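Side-chain contacts in possible galactose mutarotase (Streptomyces platensis subsp. rosaceus, PDB 4RNL), which is of unproven function but probably interconverts the alpha and beta anomers of galactose or a related aldose, as other aldose 1-epimerases do: residues Phe245-Gly250 with Arg256-Leu261; Leu270-Thr275 with Leu307-Phe312; Gly91-Phe94 with Arg99-Ala102. All blocks are in the same frame, centred on the assembly; numbering follows the deposited sequence.

Contact 1: residues Phe245-Gly250 with Arg256-Leu261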
loop_
_atom_site.group_PDB
_atom_site.type_symbol
_atom_site.label_atom_id
_atom_site.label_comp_id
_atom_site.label_asym_id
_atom_site.label_seq_id
_atom_site.Cartn_x
_atom_site.Cartn_y
_atom_site.Cartn_z
ATOM N N PHE A 245 5.585 6.528 -10.255
ATOM C CA PHE A 245 5.078 6.959 -11.554
ATOM C C PHE A 245 4.066 8.093 -11.377
ATOM O O PHE A 245 3.231 8.053 -10.478
ATOM C CB PHE A 245 4.447 5.763 -12.287
ATOM C CG PHE A 245 5.452 4.727 -12.703
ATOM C CD1 PHE A 245 5.927 3.794 -11.787
ATOM C CD2 PHE A 245 5.972 4.729 -13.991
ATOM C CE1 PHE A 245 6.879 2.859 -12.149
ATOM C CE2 PHE A 245 6.926 3.792 -14.365
ATOM C CZ PHE A 245 7.386 2.864 -13.451
ATOM N N ALA A 246 4.159 9.113 -12.228
ATOM C CA ALA A 246 3.185 10.198 -12.239
ATOM C C ALA A 246 2.011 9.769 -13.116
ATOM O O ALA A 246 2.098 9.772 -14.346
ATOM C CB ALA A 246 3.830 11.484 -12.780
ATOM N N LEU A 247 0.915 9.384 -12.481
ATOM C CA LEU A 247 -0.236 8.874 -13.209
ATOM C C LEU A 247 -0.869 9.956 -14.061
ATOM O O LEU A 247 -1.023 11.097 -13.614
ATOM C CB LEU A 247 -1.264 8.323 -12.213
ATOM C CG LEU A 247 -0.678 7.230 -11.323
ATOM C CD1 LEU A 247 -1.703 6.762 -10.292
ATOM C CD2 LEU A 247 -0.218 6.064 -12.185
ATOM N N ASP A 248 -1.230 9.612 -15.294
ATOM C CA ASP A 248 -1.890 10.580 -16.170
ATOM C C ASP A 248 -3.188 11.077 -15.530
ATOM O O ASP A 248 -3.984 10.284 -15.021
ATOM C CB ASP A 248 -2.172 9.962 -17.546
ATOM C CG ASP A 248 -0.894 9.529 -18.263
ATOM O OD1 ASP A 248 0.189 10.079 -17.958
ATOM O OD2 ASP A 248 -0.976 8.644 -19.137
ATOM N N GLY A 249 -3.383 12.391 -15.527
ATOM C CA GLY A 249 -4.583 12.973 -14.950
ATOM C C GLY A 249 -4.390 13.464 -13.529
ATOM O O GLY A 249 -5.234 14.193 -13.007
ATOM N N GLY A 250 -3.287 13.067 -12.895
ATOM C CA GLY A 250 -2.978 13.538 -11.552
ATOM C C GLY A 250 -3.988 13.141 -10.486
ATOM O O GLY A 250 -4.486 12.019 -10.493
ATOM N N ARG A 256 -10.059 5.919 -10.997
ATOM C CA ARG A 256 -10.063 5.397 -12.360
ATOM C C ARG A 256 -8.959 4.361 -12.455
ATOM O O ARG A 256 -7.999 4.408 -11.682
ATOM C CB ARG A 256 -9.868 6.524 -13.392
ATOM C CG ARG A 256 -8.413 7.005 -13.601
ATOM C CD ARG A 256 -7.783 7.623 -12.352
ATOM N NE ARG A 256 -6.651 8.508 -12.670
ATOM C CZ ARG A 256 -5.828 9.029 -11.761
ATOM N NH1 ARG A 256 -4.844 9.830 -12.137
ATOM N NH2 ARG A 256 -5.992 8.745 -10.477
ATOM N N THR A 257 -9.099 3.412 -13.377
ATOM C CA THR A 257 -8.098 2.352 -13.534
ATOM C C THR A 257 -6.770 2.956 -13.979
ATOM O O THR A 257 -6.719 3.675 -14.978
ATOM C CB THR A 257 -8.550 1.331 -14.578
ATOM O OG1 THR A 257 -9.796 0.757 -14.160
ATOM C CG2 THR A 257 -7.505 0.225 -14.745
ATOM N N VAL A 258 -5.702 2.676 -13.240
ATOM C CA VAL A 258 -4.389 3.249 -13.559
ATOM C C VAL A 258 -3.345 2.164 -13.779
ATOM O O VAL A 258 -2.251 2.436 -14.288
ATOM C CB VAL A 258 -3.877 4.184 -12.446
ATOM C CG1 VAL A 258 -4.803 5.404 -12.295
ATOM C CG2 VAL A 258 -3.747 3.416 -11.128
ATOM N N ALA A 259 -3.678 0.934 -13.402
ATOM C CA ALA A 259 -2.732 -0.164 -13.557
ATOM C C ALA A 259 -3.468 -1.450 -13.845
ATOM O O ALA A 259 -4.519 -1.717 -13.256
ATOM C CB ALA A 259 -1.877 -0.316 -12.308
ATOM N N GLU A 260 -2.909 -2.251 -14.747
ATOM C CA GLU A 260 -3.429 -3.594 -15.009
ATOM C C GLU A 260 -2.279 -4.567 -14.926
ATOM O O GLU A 260 -1.302 -4.441 -15.666
ATOM C CB GLU A 260 -4.081 -3.661 -16.398
ATOM C CG GLU A 260 -5.373 -2.837 -16.498
ATOM C CD GLU A 260 -5.902 -2.742 -17.915
ATOM O OE1 GLU A 260 -5.132 -3.020 -18.859
ATOM O OE2 GLU A 260 -7.089 -2.391 -18.088
ATOM N N LEU A 261 -2.394 -5.528 -14.013
ATOM C CA LEU A 261 -1.353 -6.522 -13.801
ATOM C C LEU A 261 -1.941 -7.881 -14.173
ATOM O O LEU A 261 -3.125 -8.155 -13.902
ATOM C CB LEU A 261 -0.950 -6.507 -12.324
ATOM C CG LEU A 261 0.179 -7.408 -11.829
ATOM C CD1 LEU A 261 1.541 -7.012 -12.400
ATOM C CD2 LEU A 261 0.204 -7.346 -10.303
HETATM O O HOH W 1 -7.093 9.971 -15.260
#
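Arg256 NH1 is gripped by two carbonyl oxygens of the 247-250 turn, Asp248 O at 3.0 Å and Gly250 O at 2.8 Å, but the two bonds are unequal. The first is nearly straight (166° at the hydrogen) and lies in the guanidinium plane, although NH1 stands above the carbonyl plane of Asp248. The second is bent to 125° and counts as weak despite its shortness. A water accepts from Arg256 NE at 3.0 Å and donates to Asp248 O, so that oxygen takes two donors. NH2 bonds Thr274 O and Glu276 O, which leaves the guanidinium little freedom to rotate. One face of the group, toward its rim, is covered by Val258 CG1. Leu247 points its CD1 at the same methyl (3.9 Å), the two side chains crossing at about a right angle. Residues Leu247 to Gly250 form a type II beta turn, with Gly250 N bonded to Leu247 O at 3.1 Å and Gly249 at the positive-phi third position (97°). Asp248 OD1 is held by Ser205 N. The arginine thus ties a turn leaving strand 242-246 of one sheet to strand 256-262 of the other, beside the classic beta bulge that Val258 and Ala259 form opposite Leu272.

Contact 2: residues Leu270-Thr275 with Leu307-Phe312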
loop_
_atom_site.group_PDB
_atom_site.type_symbol
_atom_site.label_atom_id
_atom_site.label_comp_id
_atom_site.label_asym_id
_atom_site.label_seq_id
_atom_site.Cartn_x
_atom_site.Cartn_y
_atom_site.Cartn_z
ATOM N N LEU A 270 -5.462 -8.254 -12.349
ATOM C CA LEU A 270 -5.818 -7.189 -11.418
ATOM C C LEU A 270 -5.935 -5.879 -12.168
ATOM O O LEU A 270 -5.052 -5.534 -12.962
ATOM C CB LEU A 270 -4.728 -7.030 -10.361
ATOM C CG LEU A 270 -4.804 -5.783 -9.474
ATOM C CD1 LEU A 270 -5.992 -5.875 -8.514
ATOM C CD2 LEU A 270 -3.509 -5.632 -8.707
ATOM N N ALA A 271 -7.030 -5.168 -11.925
ATOM C CA ALA A 271 -7.173 -3.785 -12.368
ATOM C C ALA A 271 -7.187 -2.925 -11.118
ATOM O O ALA A 271 -8.038 -3.108 -10.237
ATOM C CB ALA A 271 -8.463 -3.600 -13.164
ATOM N N LEU A 272 -6.240 -1.999 -11.036
ATOM C CA LEU A 272 -6.081 -1.147 -9.863
ATOM C C LEU A 272 -6.587 0.245 -10.209
ATOM O O LEU A 272 -6.077 0.874 -11.146
ATOM C CB LEU A 272 -4.588 -1.061 -9.493
ATOM C CG LEU A 272 -4.225 -0.377 -8.169
ATOM C CD1 LEU A 272 -4.856 -1.117 -7.012
ATOM C CD2 LEU A 272 -2.718 -0.282 -7.959
ATOM N N ALA A 273 -7.579 0.724 -9.462
ATOM C CA ALA A 273 -8.142 2.059 -9.692
ATOM C C ALA A 273 -7.884 2.932 -8.479
ATOM O O ALA A 273 -7.907 2.444 -7.346
ATOM C CB ALA A 273 -9.623 1.972 -9.987
ATOM N N THR A 274 -7.632 4.222 -8.704
ATOM C CA THR A 274 -7.305 5.100 -7.589
ATOM C C THR A 274 -7.616 6.558 -7.869
ATOM O O THR A 274 -7.729 6.977 -9.021
ATOM C CB THR A 274 -5.814 4.969 -7.182
ATOM O OG1 THR A 274 -5.589 5.633 -5.931
ATOM C CG2 THR A 274 -4.893 5.572 -8.248
ATOM N N THR A 275 -7.754 7.323 -6.790
ATOM C CA THR A 275 -7.882 8.774 -6.851
ATOM C C THR A 275 -6.500 9.436 -6.839
ATOM O O THR A 275 -6.359 10.620 -7.151
ATOM C CB THR A 275 -8.645 9.280 -5.626
ATOM O OG1 THR A 275 -8.034 8.738 -4.449
ATOM C CG2 THR A 275 -10.109 8.834 -5.683
ATOM N N LEU A 307 2.206 -2.309 -5.632
ATOM C CA LEU A 307 1.745 -1.155 -6.396
ATOM C C LEU A 307 1.050 -0.237 -5.409
ATOM O O LEU A 307 -0.114 -0.440 -5.083
ATOM C CB LEU A 307 0.760 -1.590 -7.482
ATOM C CG LEU A 307 1.302 -2.582 -8.513
ATOM C CD1 LEU A 307 0.179 -3.143 -9.380
ATOM C CD2 LEU A 307 2.318 -1.902 -9.375
ATOM N N GLU A 308 1.776 0.753 -4.906
ATOM C CA GLU A 308 1.266 1.604 -3.837
ATOM C C GLU A 308 0.806 2.936 -4.385
ATOM O O GLU A 308 1.622 3.744 -4.844
ATOM C CB GLU A 308 2.356 1.849 -2.790
ATOM C CG GLU A 308 3.126 0.598 -2.412
ATOM C CD GLU A 308 4.508 0.918 -1.888
ATOM O OE1 GLU A 308 4.627 1.870 -1.099
ATOM O OE2 GLU A 308 5.474 0.232 -2.283
ATOM N N THR A 309 -0.496 3.178 -4.322
ATOM C CA THR A 309 -1.041 4.446 -4.806
ATOM C C THR A 309 -0.774 5.501 -3.750
ATOM O O THR A 309 -0.973 5.262 -2.558
ATOM C CB THR A 309 -2.538 4.320 -5.079
ATOM O OG1 THR A 309 -3.184 3.875 -3.886
ATOM C CG2 THR A 309 -2.792 3.276 -6.183
ATOM N N GLN A 310 -0.319 6.677 -4.179
ATOM C CA GLN A 310 0.243 7.624 -3.229
ATOM C C GLN A 310 0.429 8.997 -3.851
ATOM O O GLN A 310 0.305 9.165 -5.069
ATOM C CB GLN A 310 1.613 7.096 -2.793
ATOM C CG GLN A 310 2.580 6.993 -3.980
ATOM C CD GLN A 310 3.991 6.667 -3.566
ATOM O OE1 GLN A 310 4.230 6.235 -2.439
ATOM N NE2 GLN A 310 4.946 6.882 -4.477
ATOM N N HIS A 311 0.710 9.991 -3.015
ATOM C CA HIS A 311 1.313 11.227 -3.509
ATOM C C HIS A 311 2.826 10.997 -3.638
ATOM O O HIS A 311 3.355 10.019 -3.105
ATOM C CB HIS A 311 0.986 12.405 -2.585
ATOM C CG HIS A 311 -0.352 13.030 -2.856
ATOM N ND1 HIS A 311 -1.512 12.291 -2.953
ATOM C CD2 HIS A 311 -0.709 14.321 -3.042
ATOM C CE1 HIS A 311 -2.527 13.100 -3.196
ATOM N NE2 HIS A 311 -2.068 14.339 -3.256
ATOM N N PHE A 312 3.513 11.879 -4.359
ATOM C CA PHE A 312 4.908 11.646 -4.749
ATOM C C PHE A 312 5.867 11.660 -3.554
ATOM O O PHE A 312 5.636 12.380 -2.577
ATOM C CB PHE A 312 5.378 12.725 -5.740
ATOM C CG PHE A 312 4.583 12.804 -7.022
ATOM C CD1 PHE A 312 3.624 11.851 -7.354
ATOM C CD2 PHE A 312 4.818 13.848 -7.908
ATOM C CE1 PHE A 312 2.911 11.951 -8.548
ATOM C CE2 PHE A 312 4.114 13.954 -9.097
ATOM C CZ PHE A 312 3.156 13.001 -9.415
#
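Thr274 and Thr309 meet tip to tip, their side chains reaching out from strands that run nearly in the same direction (14° apart) with axes 8.9 Å from each other. Thr274 OG1 comes against Thr309 CB at 3.4 Å, while Thr309 CG2 sits 3.6 Å from Thr274 CB, so each branch fits beside the other's beta carbon. The Thr274 hydroxyl is swung anti to its own N (chi1 -169°), whereas that of Thr309 lies between N and the carbonyl carbon (chi1 56°). The two OG1 atoms stay 3.6 Å apart and do not bond directly. Both are hydrogen-bonded to Thr336 OG1, which bridges them, and Thr274 OG1 also receives Glu276 N, so the buried hydroxyls are satisfied. Further back the side chains in contact are apolar: Leu272 crosses Leu307 obliquely and sets CD2 on Leu307 CB at 3.7 Å, with Thr309 CG2 4.0 Å from the same CD2. No hydrogen bond spans the two segments, as expected for facing sheets of a beta sandwich. Strand 268-274 runs between strands 332-342 and 256-262 of one sheet, Leu272 also touching Tyr338; strand 305-310 runs between 180-185 and 278-282 of the other, where Leu307 packs on Leu279 and Leu281.

Contact 3: residues Gly91-Phe94 with Arg99-Ala102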
loop_
_atom_site.group_PDB
_atom_site.type_symbol
_atom_site.label_atom_id
_atom_site.label_comp_id
_atom_site.label_asym_id
_atom_site.label_seq_id
_atom_site.Cartn_x
_atom_site.Cartn_y
_atom_site.Cartn_z
ATOM N N GLY A 91 15.990 13.850 4.472
ATOM C CA GLY A 91 16.662 14.397 5.641
ATOM C C GLY A 91 15.859 14.290 6.923
ATOM O O GLY A 91 16.232 14.886 7.939
ATOM N N ALA A 92 14.761 13.537 6.872
ATOM C CA ALA A 92 13.862 13.386 8.017
ATOM C C ALA A 92 13.456 14.750 8.558
ATOM O O ALA A 92 13.400 14.958 9.773
ATOM C CB ALA A 92 14.519 12.549 9.117
ATOM N N SER A 93 13.176 15.678 7.647
ATOM C CA SER A 93 12.836 17.039 8.035
ATOM C C SER A 93 12.041 17.722 6.932
ATOM O O SER A 93 12.261 17.454 5.751
ATOM C CB SER A 93 14.114 17.833 8.297
ATOM O OG SER A 93 13.807 19.127 8.774
ATOM N N PHE A 94 11.122 18.609 7.315
ATOM C CA PHE A 94 10.423 19.452 6.341
ATOM C C PHE A 94 9.913 20.726 7.009
ATOM O O PHE A 94 9.876 20.814 8.235
ATOM C CB PHE A 94 9.281 18.691 5.641
ATOM C CG PHE A 94 8.162 18.270 6.561
ATOM C CD1 PHE A 94 8.258 17.106 7.306
ATOM C CD2 PHE A 94 7.008 19.036 6.668
ATOM C CE1 PHE A 94 7.221 16.711 8.142
ATOM C CE2 PHE A 94 5.967 18.652 7.507
ATOM C CZ PHE A 94 6.075 17.490 8.244
ATOM N N ARG A 99 7.570 26.594 10.078
ATOM C CA ARG A 99 8.074 25.783 11.177
ATOM C C ARG A 99 8.785 24.539 10.653
ATOM O O ARG A 99 8.265 23.848 9.769
ATOM C CB ARG A 99 6.903 25.384 12.084
ATOM C CG ARG A 99 7.229 24.336 13.130
ATOM C CD ARG A 99 6.405 24.555 14.397
ATOM N NE ARG A 99 5.251 23.662 14.494
ATOM C CZ ARG A 99 5.140 22.674 15.378
ATOM N NH1 ARG A 99 4.048 21.919 15.393
ATOM N NH2 ARG A 99 6.112 22.441 16.252
ATOM N N THR A 100 9.973 24.261 11.192
ATOM C CA THR A 100 10.737 23.064 10.819
ATOM C C THR A 100 10.340 21.879 11.688
ATOM O O THR A 100 10.404 21.947 12.915
ATOM C CB THR A 100 12.263 23.295 10.945
ATOM O OG1 THR A 100 12.674 24.329 10.038
ATOM C CG2 THR A 100 13.026 22.024 10.613
ATOM N N ASP A 101 9.913 20.800 11.043
ATOM C CA ASP A 101 9.518 19.581 11.742
ATOM C C ASP A 101 10.622 18.535 11.654
ATOM O O ASP A 101 11.080 18.203 10.565
ATOM C CB ASP A 101 8.225 19.020 11.133
ATOM C CG ASP A 101 7.026 19.909 11.399
ATOM O OD1 ASP A 101 6.461 19.820 12.514
ATOM O OD2 ASP A 101 6.655 20.703 10.502
ATOM N N ALA A 102 11.044 18.013 12.799
ATOM C CA ALA A 102 12.102 17.005 12.833
ATOM C C ALA A 102 11.529 15.602 12.999
ATOM O O ALA A 102 10.788 15.322 13.950
ATOM C CB ALA A 102 13.086 17.314 13.960
#
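One face of the Phe94 ring carries Asp101 CB, 4.0 Å from the ring centroid and displaced toward the rim, a CH-pi contact. From CB the carboxylate runs outward past the CE2 rim on the same side, its plane tilted 27° to the ring, with OD2 3.7 Å from Phe94 CE2. Asp101 OD1 lies over the centre of one face of the Arg99 guanidinium, 4.2 Å above its plane. Phe94 CG occupies the position between N and the carbonyl carbon (chi1 65°), which folds the ring back beneath the neighbouring strand. Pro316 and Asn317 also touch this ring, and Pro147 touches Asp101. Phe94 and Asp101 form an antiparallel hydrogen-bonded pair: Asp101 N gives a short, almost linear bond to Phe94 O (2.8 Å, 176° at the hydrogen), and Phe94 N returns a longer one of 3.3 Å to Asp101 O. This is the ladder of a beta hairpin, strands 93-96 and 99-102 with two residues between them, forming a small two-stranded sheet; the centre of the contact lies about 24 Å from that of the chain. Next along, Ser93 and Ala102 make a non-hydrogen-bonded pair on the other face. Here Ser93 CA lies 3.3 Å from Asp101 O in a CA-H...O contact, so that oxygen meets this CH as well as the Phe94 N-H. Ser93 OG touches Thr100 CG2 at 3.5 Å. Asn317 ND2 bonds Ser93 O, and Ala92 prolongs the backbone pairing to Leu103.

Contacts 1 and 2 adjoin, their centres 7 Å apart, because strands 256-262 and 268-274 are antiparallel neighbours in one sheet: Val258 N lies 2.8 Å from Leu272 O, and Leu261 O 2.8 Å from Leu270 N. Both contacts join this sheet to elements of the facing one. Contact 3 is remote, its centre 30 Å from that of contact 1 and 27 Å from that of contact 2, and it touches neither; the nearest atoms of contacts 2 and 3 are about 11 Å apart. Glu308, directed away from the interface of contact 2, hydrogen-bonds a glycerol, probably from the crystallisation liquor, through OE2 and packs against His182, consistent with the family's active-site pocket lying on that side of strand 305-310.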